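Local structure of RNA-dependent RNA polymerase (Dera Ghazi Khan orthonairovirus, 6DX2) at residues T115-E120 against G136-A141; V47-F52 against I151-L156; R24-D29 against S124-T129; W119-S124 against N143-Q148. The protein carries a viral OTU cysteine protease domain, the piece described here, which acts as a deubiquitinase and is part of a larger protein that probably catalyses RNA-directed RNA synthesis. One frame throughout, in Å; residues are numbered along the deposited sequence.

Interaction 1: residues T115-E120 against G136-A141; sequences TIILWE and GLVSTA
Ile117 reaches from strand 116-121 to Val138, which opens the short 3-10 turn 138-140 in the loop before strand 142-147, and to Ala141, which follows it. From CB its side chain forks. The CG2 methyl stays with its own strand and lies over one face of the Trp119 ring, toward the rim. CG1 stands anti to the carbonyl carbon (chi1 -60°) and comes within 3.9 Å of Ala141 CB. With chi2 at 173° the chain runs on extended, and CD1 meets two methyls at once, Val138 CG2 at 3.6 Å and Ala141 CB at 3.7 Å. The same Val138 CG2 lies at the edge of the indole, near its plane, 4.0 Å from Trp119 CZ2. Branched valine thus fills the corner between isoleucine and tryptophan, while small Ala141 lets the backbones close up, its CA making a C-H contact of 3.1 Å with Thr115 O. The polar end is at Thr115. Gly136 N donates to Thr115 OG1 at 2.8 Å, a bent bond with 140° at the hydrogen, and glycine, having no side chain, can come in this close. A water takes the Thr115 N-H and donates to Thr140 O. The chemistry implies a buried apolar seam between strand and loop, bordered at Thr115 by one direct and one water-mediated polar link.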
# COMPACT_ATOMS: atom_id res chain seq x y z
N THR A 115 -5.79 0.86 -6.98
CA THR A 115 -5.98 1.56 -5.73
C THR A 115 -5.35 0.72 -4.65
O THR A 115 -5.51 -0.52 -4.66
CB THR A 115 -7.49 1.77 -5.50
OG1 THR A 115 -7.94 2.74 -6.48
CG2 THR A 115 -7.80 2.40 -4.12
N ILE A 116 -4.65 1.38 -3.71
CA ILE A 116 -3.98 0.70 -2.62
C ILE A 116 -4.40 1.35 -1.33
O ILE A 116 -4.41 2.58 -1.24
CB ILE A 116 -2.44 0.73 -2.76
CG1 ILE A 116 -2.04 0.03 -4.09
CG2 ILE A 116 -1.81 0.12 -1.46
CD1 ILE A 116 -0.52 0.18 -4.46
N ILE A 117 -4.78 0.55 -0.34
CA ILE A 117 -5.23 1.10 0.93
C ILE A 117 -4.32 0.57 2.03
O ILE A 117 -4.11 -0.64 2.13
CB ILE A 117 -6.69 0.73 1.22
CG1 ILE A 117 -7.55 1.29 0.11
CG2 ILE A 117 -7.12 1.23 2.64
CD1 ILE A 117 -9.06 0.83 0.21
N LEU A 118 -3.79 1.49 2.84
CA LEU A 118 -2.97 1.10 3.98
C LEU A 118 -3.86 1.20 5.20
O LEU A 118 -4.27 2.30 5.59
CB LEU A 118 -1.74 1.99 4.13
CG LEU A 118 -0.84 2.15 2.89
CD1 LEU A 118 0.49 2.96 3.21
CD2 LEU A 118 -0.56 0.79 2.25
N TRP A 119 -4.18 0.04 5.80
CA TRP A 119 -4.99 0.01 7.00
C TRP A 119 -4.02 -0.11 8.16
O TRP A 119 -3.46 -1.18 8.40
CB TRP A 119 -5.93 -1.20 6.99
CG TRP A 119 -6.90 -1.24 5.82
CD1 TRP A 119 -6.72 -1.88 4.61
CD2 TRP A 119 -8.20 -0.64 5.76
NE1 TRP A 119 -7.84 -1.75 3.83
CE2 TRP A 119 -8.76 -0.98 4.51
CE3 TRP A 119 -8.95 0.14 6.65
CZ2 TRP A 119 -9.99 -0.53 4.08
CZ3 TRP A 119 -10.23 0.59 6.22
CH2 TRP A 119 -10.73 0.24 4.96
N GLU A 120 -3.82 0.97 8.89
CA GLU A 120 -2.99 0.91 10.09
C GLU A 120 -3.84 0.39 11.23
O GLU A 120 -4.87 0.99 11.58
CB GLU A 120 -2.38 2.27 10.41
CG GLU A 120 -1.13 2.50 9.53
CD GLU A 120 -0.67 3.95 9.46
OE1 GLU A 120 -0.70 4.52 8.34
OE2 GLU A 120 -0.27 4.50 10.51
N GLY A 136 -10.33 4.21 -6.49
CA GLY A 136 -11.16 3.04 -6.57
C GLY A 136 -11.75 2.65 -5.23
O GLY A 136 -11.58 3.30 -4.21
N LEU A 137 -12.47 1.55 -5.24
CA LEU A 137 -13.23 1.10 -4.07
C LEU A 137 -12.45 0.06 -3.27
O LEU A 137 -11.59 -0.63 -3.81
CB LEU A 137 -14.54 0.46 -4.52
CG LEU A 137 -15.50 1.34 -5.36
CD1 LEU A 137 -16.63 0.51 -5.98
CD2 LEU A 137 -16.02 2.49 -4.48
N VAL A 138 -12.81 -0.11 -1.99
CA VAL A 138 -12.11 -1.10 -1.15
C VAL A 138 -12.05 -2.48 -1.82
O VAL A 138 -10.98 -3.12 -1.88
CB VAL A 138 -12.74 -1.20 0.24
CG1 VAL A 138 -12.14 -2.42 1.02
CG2 VAL A 138 -12.53 0.07 1.00
N SER A 139 -13.17 -2.94 -2.38
CA SER A 139 -13.22 -4.29 -2.92
C SER A 139 -12.30 -4.49 -4.11
O SER A 139 -11.96 -5.64 -4.40
CB SER A 139 -14.64 -4.64 -3.35
OG SER A 139 -15.13 -3.77 -4.34
N THR A 140 -11.89 -3.41 -4.81
CA THR A 140 -10.96 -3.57 -5.92
C THR A 140 -9.55 -3.21 -5.53
O THR A 140 -8.65 -3.36 -6.35
CB THR A 140 -11.42 -2.67 -7.11
OG1 THR A 140 -11.48 -1.30 -6.71
CG2 THR A 140 -12.81 -3.04 -7.57
N ALA A 141 -9.35 -2.67 -4.34
CA ALA A 141 -8.04 -2.21 -3.97
C ALA A 141 -7.14 -3.37 -3.56
O ALA A 141 -7.61 -4.47 -3.22
CB ALA A 141 -8.15 -1.23 -2.78
O HOH W 1 -7.51 -1.28 -7.70

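Interaction 2: residues V47-F52 against I151-L156; sequences VSFLLF and IEPLQL
A helix lying against a beta sheet is the element here: helix 42-52 packs on strand 150-156, where Leu50 CG lies 3.7 Å from Pro153 CB. The axes of segments 47-52 and 151-156 approach to 8.1 Å, with directions 26° apart. Phe49 comes in beside Leu50. Its CG is anti to the backbone N (chi1 -176°), and its side chain crosses that of the proline at about a right angle, CD2 lying 3.9 Å from Pro153 CG. The compact pyrrolidine ring offers two carbons to two neighbouring helix residues, CB to the leucine and CG to the phenylalanine. Proline lacks an N-H, but its backbone still hydrogen-bonds with Glu34, just past strand 31-33. In this alpha/beta OTU fold the helix thus covers one side of the sheet near an end strand. Farther along, Leu50 CD2 touches the strand backbone at Leu154 O, 3.4 Å away, and slides past Gln155, meeting its CG at 3.6 Å. The extended glutamine suits this margin: its CG packs on the leucine while its amide makes the polar contacts. Gln155 OE1 lies at the edge of the Phe49 ring, 3.8 Å from CE2, with amide and ring planes 62° apart. Its NE2 donates to Glu53 OE1 and also to a water, 3.1 Å away, that in turn donates to Leu50 O at 2.9 Å.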
# COMPACT_ATOMS: atom_id res chain seq x y z
N VAL A 47 2.10 -6.89 -1.88
CA VAL A 47 1.55 -6.44 -3.16
C VAL A 47 1.65 -7.55 -4.19
O VAL A 47 0.68 -7.83 -4.91
CB VAL A 47 2.29 -5.18 -3.62
CG1 VAL A 47 1.95 -4.89 -5.11
CG2 VAL A 47 1.84 -4.07 -2.70
N SER A 48 2.79 -8.28 -4.22
CA SER A 48 2.90 -9.37 -5.17
C SER A 48 1.84 -10.44 -4.88
O SER A 48 1.22 -10.99 -5.80
CB SER A 48 4.31 -9.99 -5.10
OG SER A 48 4.48 -11.03 -6.07
N PHE A 49 1.62 -10.75 -3.60
CA PHE A 49 0.61 -11.77 -3.28
C PHE A 49 -0.75 -11.37 -3.83
O PHE A 49 -1.47 -12.22 -4.38
CB PHE A 49 0.49 -11.98 -1.77
CG PHE A 49 -0.49 -13.11 -1.43
CD1 PHE A 49 -0.13 -14.42 -1.64
CD2 PHE A 49 -1.79 -12.82 -1.05
CE1 PHE A 49 -1.04 -15.49 -1.37
CE2 PHE A 49 -2.69 -13.85 -0.79
CZ PHE A 49 -2.30 -15.18 -0.95
N LEU A 50 -1.11 -10.10 -3.65
CA LEU A 50 -2.44 -9.65 -4.07
C LEU A 50 -2.57 -9.55 -5.58
O LEU A 50 -3.68 -9.75 -6.10
CB LEU A 50 -2.76 -8.32 -3.42
CG LEU A 50 -2.98 -8.46 -1.90
CD1 LEU A 50 -3.11 -7.11 -1.29
CD2 LEU A 50 -4.26 -9.30 -1.56
N LEU A 51 -1.49 -9.26 -6.30
CA LEU A 51 -1.60 -9.17 -7.76
C LEU A 51 -1.47 -10.52 -8.44
O LEU A 51 -2.16 -10.77 -9.44
CB LEU A 51 -0.55 -8.23 -8.32
CG LEU A 51 -0.64 -6.82 -7.82
CD1 LEU A 51 0.58 -6.03 -8.33
CD2 LEU A 51 -1.96 -6.12 -8.36
N PHE A 52 -0.63 -11.43 -7.92
CA PHE A 52 -0.27 -12.66 -8.61
C PHE A 52 -0.58 -13.94 -7.84
O PHE A 52 -0.35 -15.02 -8.40
CB PHE A 52 1.25 -12.67 -8.92
CG PHE A 52 1.69 -11.50 -9.79
CD1 PHE A 52 1.51 -11.54 -11.16
CD2 PHE A 52 2.24 -10.37 -9.24
CE1 PHE A 52 1.88 -10.43 -11.95
CE2 PHE A 52 2.64 -9.26 -10.04
CZ PHE A 52 2.44 -9.31 -11.36
N ILE A 151 3.77 -5.61 7.30
CA ILE A 151 2.71 -5.46 6.34
C ILE A 151 2.28 -6.84 5.92
O ILE A 151 3.13 -7.72 5.65
CB ILE A 151 3.15 -4.62 5.12
CG1 ILE A 151 3.41 -3.20 5.58
CG2 ILE A 151 2.11 -4.71 3.96
CD1 ILE A 151 3.69 -2.30 4.49
N GLU A 152 0.97 -7.06 5.91
CA GLU A 152 0.38 -8.29 5.42
C GLU A 152 -0.72 -7.97 4.42
O GLU A 152 -1.40 -6.94 4.53
CB GLU A 152 -0.18 -9.12 6.58
CG GLU A 152 0.79 -9.25 7.77
CD GLU A 152 2.06 -10.06 7.47
OE1 GLU A 152 2.06 -10.82 6.47
OE2 GLU A 152 3.05 -9.94 8.25
N PRO A 153 -0.90 -8.79 3.41
CA PRO A 153 -2.05 -8.61 2.51
C PRO A 153 -3.37 -8.97 3.20
O PRO A 153 -3.43 -9.87 4.02
CB PRO A 153 -1.74 -9.60 1.36
CG PRO A 153 -0.71 -10.52 1.88
CD PRO A 153 -0.12 -10.01 3.13
N LEU A 154 -4.44 -8.27 2.82
CA LEU A 154 -5.81 -8.59 3.23
C LEU A 154 -6.61 -8.96 1.99
O LEU A 154 -6.41 -8.37 0.95
CB LEU A 154 -6.47 -7.37 3.89
CG LEU A 154 -5.74 -6.91 5.18
CD1 LEU A 154 -6.32 -5.49 5.49
CD2 LEU A 154 -5.99 -7.95 6.28
N GLN A 155 -7.58 -9.88 2.13
CA GLN A 155 -8.57 -10.08 1.06
C GLN A 155 -9.97 -10.03 1.65
O GLN A 155 -10.18 -10.47 2.79
CB GLN A 155 -8.32 -11.43 0.36
CG GLN A 155 -6.92 -11.42 -0.28
CD GLN A 155 -6.60 -12.63 -1.12
OE1 GLN A 155 -6.51 -13.76 -0.61
NE2 GLN A 155 -6.36 -12.40 -2.41
N LEU A 156 -10.92 -9.52 0.87
CA LEU A 156 -12.30 -9.45 1.33
C LEU A 156 -12.82 -10.84 1.61
O LEU A 156 -12.51 -11.79 0.87
CB LEU A 156 -13.19 -8.74 0.32
CG LEU A 156 -13.15 -7.22 0.52
CD1 LEU A 156 -14.14 -6.58 -0.38
CD2 LEU A 156 -13.49 -6.92 1.95
O HOH W 2 -6.07 -10.13 -4.54

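Interaction 3: residues R24-D29 against S124-T129; sequences RFNLND and SENVVT
The Arg24 guanidinium lies with one face against the backbone of Val128, whose O sits 2.9 Å above the centre of the guanidinium plane, while Thr129 N lies farther off over the rim. That oxygen is not hydrogen-bonded to the cation; NH1 bonds instead to Ser21 O. The Phe25 ring takes Val127 CG2 over one face, a CH-pi contact 4.0 Å from the centroid, and meets the Trp119 ring nearly perpendicularly. That same methyl packs on Leu27 CD2 at 3.7 Å, so a branched valine serves two apolar neighbours. Asn26 supplies the polar grip. With CG anti to the backbone N (chi1 -165°), its amide holds two acceptors near its own plane, Ser124 O at 2.9 Å and Asn126 OD1 at 3.1 Å from ND2, which stands above the Asn126 carbonyl plane. Two backbone bonds bracket it: Val127 N to Phe25 O (3.0 Å) and Leu27 N to Glu125 O (3.1 Å). Asparagine suits this place because one amide both donates outward and accepts within its own loop. The result is a single beta bridge, Asn26 with Asn126, next to an Asx turn (Asn26 OD1 with Asn28 N), beside the classic beta bulge of Val128 and Thr129 opposite Glu120.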
# COMPACT_ATOMS: atom_id res chain seq x y z
N ARG A 24 -13.61 3.33 12.30
CA ARG A 24 -12.82 2.44 13.13
C ARG A 24 -13.62 1.17 13.38
O ARG A 24 -14.72 1.23 13.96
CB ARG A 24 -12.38 3.10 14.43
CG ARG A 24 -11.66 4.43 14.25
CD ARG A 24 -10.34 4.32 13.49
NE ARG A 24 -9.78 5.64 13.18
CZ ARG A 24 -9.37 6.04 11.97
NH1 ARG A 24 -9.46 5.22 10.92
NH2 ARG A 24 -8.88 7.26 11.81
N PHE A 25 -13.08 0.03 12.94
CA PHE A 25 -13.72 -1.27 13.02
C PHE A 25 -12.61 -2.30 13.12
O PHE A 25 -11.43 -1.97 12.90
CB PHE A 25 -14.60 -1.55 11.79
CG PHE A 25 -13.83 -1.52 10.50
CD1 PHE A 25 -13.46 -0.31 9.91
CD2 PHE A 25 -13.41 -2.68 9.88
CE1 PHE A 25 -12.75 -0.30 8.73
CE2 PHE A 25 -12.68 -2.66 8.73
CZ PHE A 25 -12.35 -1.49 8.15
N ASN A 26 -12.98 -3.55 13.29
CA ASN A 26 -12.00 -4.62 13.30
C ASN A 26 -11.82 -5.21 11.90
O ASN A 26 -12.77 -5.75 11.32
CB ASN A 26 -12.35 -5.71 14.31
CG ASN A 26 -11.18 -6.59 14.55
OD1 ASN A 26 -10.96 -7.52 13.79
ND2 ASN A 26 -10.34 -6.24 15.54
N LEU A 27 -10.58 -5.14 11.40
CA LEU A 27 -10.25 -5.66 10.08
C LEU A 27 -10.77 -7.06 9.87
O LEU A 27 -11.24 -7.40 8.78
CB LEU A 27 -8.73 -5.67 9.89
CG LEU A 27 -8.13 -4.27 9.73
CD1 LEU A 27 -6.64 -4.40 9.63
CD2 LEU A 27 -8.79 -3.62 8.53
N ASN A 28 -10.65 -7.91 10.87
CA ASN A 28 -10.92 -9.30 10.58
C ASN A 28 -12.39 -9.64 10.59
O ASN A 28 -12.72 -10.81 10.39
CB ASN A 28 -10.12 -10.14 11.54
CG ASN A 28 -8.62 -10.06 11.22
OD1 ASN A 28 -7.82 -9.77 12.10
ND2 ASN A 28 -8.26 -10.28 9.93
N ASP A 29 -13.27 -8.66 10.80
CA ASP A 29 -14.67 -8.88 10.51
C ASP A 29 -14.98 -8.78 9.04
O ASP A 29 -16.05 -9.23 8.60
CB ASP A 29 -15.51 -7.89 11.32
CG ASP A 29 -15.58 -8.27 12.78
OD1 ASP A 29 -15.41 -9.48 13.08
OD2 ASP A 29 -15.79 -7.35 13.60
N SER A 124 -4.65 -5.55 18.29
CA SER A 124 -5.90 -6.29 18.25
C SER A 124 -6.62 -6.16 16.90
O SER A 124 -7.78 -6.57 16.79
CB SER A 124 -6.81 -5.83 19.39
OG SER A 124 -6.04 -5.62 20.57
N GLU A 125 -5.94 -5.61 15.87
CA GLU A 125 -6.43 -5.54 14.49
C GLU A 125 -7.53 -4.50 14.31
O GLU A 125 -8.25 -4.50 13.30
CB GLU A 125 -6.91 -6.90 13.97
CG GLU A 125 -6.02 -8.07 14.38
CD GLU A 125 -4.72 -8.13 13.60
OE1 GLU A 125 -4.60 -7.42 12.59
OE2 GLU A 125 -3.82 -8.89 14.00
N ASN A 126 -7.64 -3.56 15.23
CA ASN A 126 -8.55 -2.45 15.02
C ASN A 126 -7.88 -1.39 14.15
O ASN A 126 -6.71 -1.06 14.35
CB ASN A 126 -8.95 -1.84 16.36
CG ASN A 126 -9.61 -2.85 17.26
OD1 ASN A 126 -10.60 -3.47 16.88
ND2 ASN A 126 -9.06 -3.04 18.45
N VAL A 127 -8.64 -0.86 13.18
CA VAL A 127 -8.12 0.24 12.37
C VAL A 127 -7.81 1.42 13.27
O VAL A 127 -8.62 1.80 14.14
CB VAL A 127 -9.12 0.65 11.28
CG1 VAL A 127 -8.50 1.81 10.47
CG2 VAL A 127 -9.35 -0.48 10.34
N VAL A 128 -6.62 1.99 13.08
CA VAL A 128 -6.24 3.25 13.71
C VAL A 128 -6.21 4.39 12.71
O VAL A 128 -6.63 5.50 13.01
CB VAL A 128 -4.87 3.12 14.43
CG1 VAL A 128 -4.65 4.33 15.33
CG2 VAL A 128 -4.87 1.89 15.30
N THR A 129 -5.73 4.12 11.50
CA THR A 129 -5.78 5.07 10.40
C THR A 129 -6.03 4.27 9.13
O THR A 129 -5.55 3.14 9.01
CB THR A 129 -4.47 5.89 10.25
OG1 THR A 129 -3.46 5.07 9.68
CG2 THR A 129 -3.94 6.42 11.57

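Interaction 4: residues W119-S124 against N143-Q148; sequences WEADVS and NLKLCQ
Trp119 and Lys145, then Glu120 and Leu146, pair in parallel register; the axes of 119-121 and 143-147 approach to 4.7 Å, with directions 28° apart. These are neighbouring strands within the mixed sheet of the OTU domain; the chain between them contains strand 127-133 and no alpha-helix, so the link is not a beta-alpha-beta crossover. Three bonds sew the ladder: Trp119 N to Leu144 O (2.8 Å), Leu146 N to Trp119 O (2.9 Å) and Ala121 N to Leu146 O (2.9 Å). A fourth comes from a side chain. Trp119 and Asn143 lie side by side, pointing the same way, and NE1 donates to Asn143 OD1 at 2.9 Å, nearly straight at 167° and with the oxygen in the plane of the indole. The buried N-H is thus satisfied, while Asn143 ND2 is spent on Val138 O, so the amide is fixed from both ends. Asparagine fits because it can accept from one side and donate to the other. On the sheet face of Glu120 and Leu146, the aliphatic part of the glutamate touches the leucine, CG to CD2 3.7 Å. On the other face Ala121 is small enough to lie beside the stem of Lys145, whose CG is 4.2 Å from Ala121 CB and whose NZ goes on to a salt bridge with Glu125. At the end of strand 143-147, Cys147 SG stands anti to its backbone N (chi1 -170°) and comes 3.2 Å from Asp122 O.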
# COMPACT_ATOMS: atom_id res chain seq x y z
N TRP A 119 -4.18 0.04 5.80
CA TRP A 119 -4.99 0.01 7.00
C TRP A 119 -4.02 -0.11 8.16
O TRP A 119 -3.46 -1.18 8.40
CB TRP A 119 -5.93 -1.20 6.99
CG TRP A 119 -6.90 -1.24 5.82
CD1 TRP A 119 -6.72 -1.88 4.61
CD2 TRP A 119 -8.20 -0.64 5.76
NE1 TRP A 119 -7.84 -1.75 3.83
CE2 TRP A 119 -8.76 -0.98 4.51
CE3 TRP A 119 -8.95 0.14 6.65
CZ2 TRP A 119 -9.99 -0.53 4.08
CZ3 TRP A 119 -10.23 0.59 6.22
CH2 TRP A 119 -10.73 0.24 4.96
N GLU A 120 -3.82 0.97 8.89
CA GLU A 120 -2.99 0.91 10.09
C GLU A 120 -3.84 0.39 11.23
O GLU A 120 -4.87 0.99 11.58
CB GLU A 120 -2.38 2.27 10.41
CG GLU A 120 -1.13 2.50 9.53
CD GLU A 120 -0.67 3.95 9.46
OE1 GLU A 120 -0.70 4.52 8.34
OE2 GLU A 120 -0.27 4.50 10.51
N ALA A 121 -3.35 -0.70 11.85
CA ALA A 121 -4.06 -1.47 12.84
C ALA A 121 -3.26 -1.51 14.13
O ALA A 121 -2.02 -1.53 14.10
CB ALA A 121 -4.28 -2.93 12.35
N ASP A 122 -3.98 -1.57 15.26
CA ASP A 122 -3.29 -1.92 16.50
C ASP A 122 -3.14 -3.45 16.63
O ASP A 122 -3.52 -4.22 15.75
CB ASP A 122 -4.03 -1.33 17.70
CG ASP A 122 -5.46 -1.88 17.87
OD1 ASP A 122 -6.27 -1.21 18.55
OD2 ASP A 122 -5.78 -2.96 17.33
N VAL A 123 -2.56 -3.87 17.76
CA VAL A 123 -2.24 -5.29 17.97
C VAL A 123 -3.51 -6.14 17.98
O VAL A 123 -3.45 -7.34 17.69
CB VAL A 123 -1.44 -5.49 19.28
CG1 VAL A 123 -0.06 -4.87 19.16
CG2 VAL A 123 -2.17 -4.91 20.47
N SER A 124 -4.65 -5.55 18.29
CA SER A 124 -5.90 -6.29 18.25
C SER A 124 -6.62 -6.16 16.90
O SER A 124 -7.78 -6.57 16.79
CB SER A 124 -6.81 -5.83 19.39
OG SER A 124 -6.04 -5.62 20.57
N ASN A 143 -5.53 -4.15 -0.43
CA ASN A 143 -5.74 -3.82 0.97
C ASN A 143 -4.56 -4.38 1.74
O ASN A 143 -4.40 -5.60 1.77
CB ASN A 143 -7.05 -4.42 1.46
CG ASN A 143 -8.22 -3.70 0.83
OD1 ASN A 143 -8.45 -2.55 1.15
ND2 ASN A 143 -8.81 -4.28 -0.22
N LEU A 144 -3.84 -3.50 2.43
CA LEU A 144 -2.65 -3.89 3.19
C LEU A 144 -2.88 -3.57 4.64
O LEU A 144 -3.35 -2.46 4.95
CB LEU A 144 -1.41 -3.08 2.68
CG LEU A 144 -1.09 -3.32 1.20
CD1 LEU A 144 0.14 -2.50 0.86
CD2 LEU A 144 -0.83 -4.82 0.87
N LYS A 145 -2.53 -4.52 5.50
CA LYS A 145 -2.60 -4.33 6.93
C LYS A 145 -1.23 -3.96 7.43
O LYS A 145 -0.27 -4.72 7.25
CB LYS A 145 -3.10 -5.58 7.63
CG LYS A 145 -3.29 -5.43 9.14
CD LYS A 145 -3.86 -6.73 9.75
CE LYS A 145 -2.75 -7.72 10.01
NZ LYS A 145 -3.31 -9.05 10.38
N LEU A 146 -1.15 -2.83 8.11
CA LEU A 146 0.09 -2.39 8.75
C LEU A 146 -0.08 -2.58 10.22
O LEU A 146 -0.87 -1.88 10.86
CB LEU A 146 0.31 -0.91 8.42
CG LEU A 146 0.90 -0.62 7.05
CD1 LEU A 146 0.13 -1.22 5.88
CD2 LEU A 146 0.98 0.91 6.90
N CYS A 147 0.68 -3.51 10.79
CA CYS A 147 0.47 -3.85 12.19
C CYS A 147 1.82 -4.19 12.80
O CYS A 147 2.54 -5.04 12.26
CB CYS A 147 -0.51 -5.02 12.32
SG CYS A 147 -1.05 -5.31 14.04
N GLN A 148 2.19 -3.49 13.87
CA GLN A 148 3.41 -3.78 14.61
C GLN A 148 4.63 -3.84 13.69
O GLN A 148 5.49 -4.72 13.80
CB GLN A 148 3.25 -5.06 15.41
CG GLN A 148 2.30 -4.87 16.58
CD GLN A 148 2.78 -3.78 17.53
OE1 GLN A 148 2.01 -2.91 17.93
NE2 GLN A 148 4.06 -3.83 17.88

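From the N terminus, the loop at 24-29 comes first and joins 124-129, so interaction 3 closes a long loop that holds all five helices. Before it closes, the chain passes 47-52, whose partner 151-156 lies close to the end of the ordered chain; interactions 2 and 3 therefore cross. Interactions 1 and 4 both start from strand 116-121, close over short loops through strand 127-133, and sit within the span of interaction 2, while each crosses interaction 3. Together they tie the N-terminal loop, the central strands and helix 42-52 to one sheet, with Trp119 common to interactions 1 and 4 and touching Phe25 of interaction 3 and Leu154 of interaction 2.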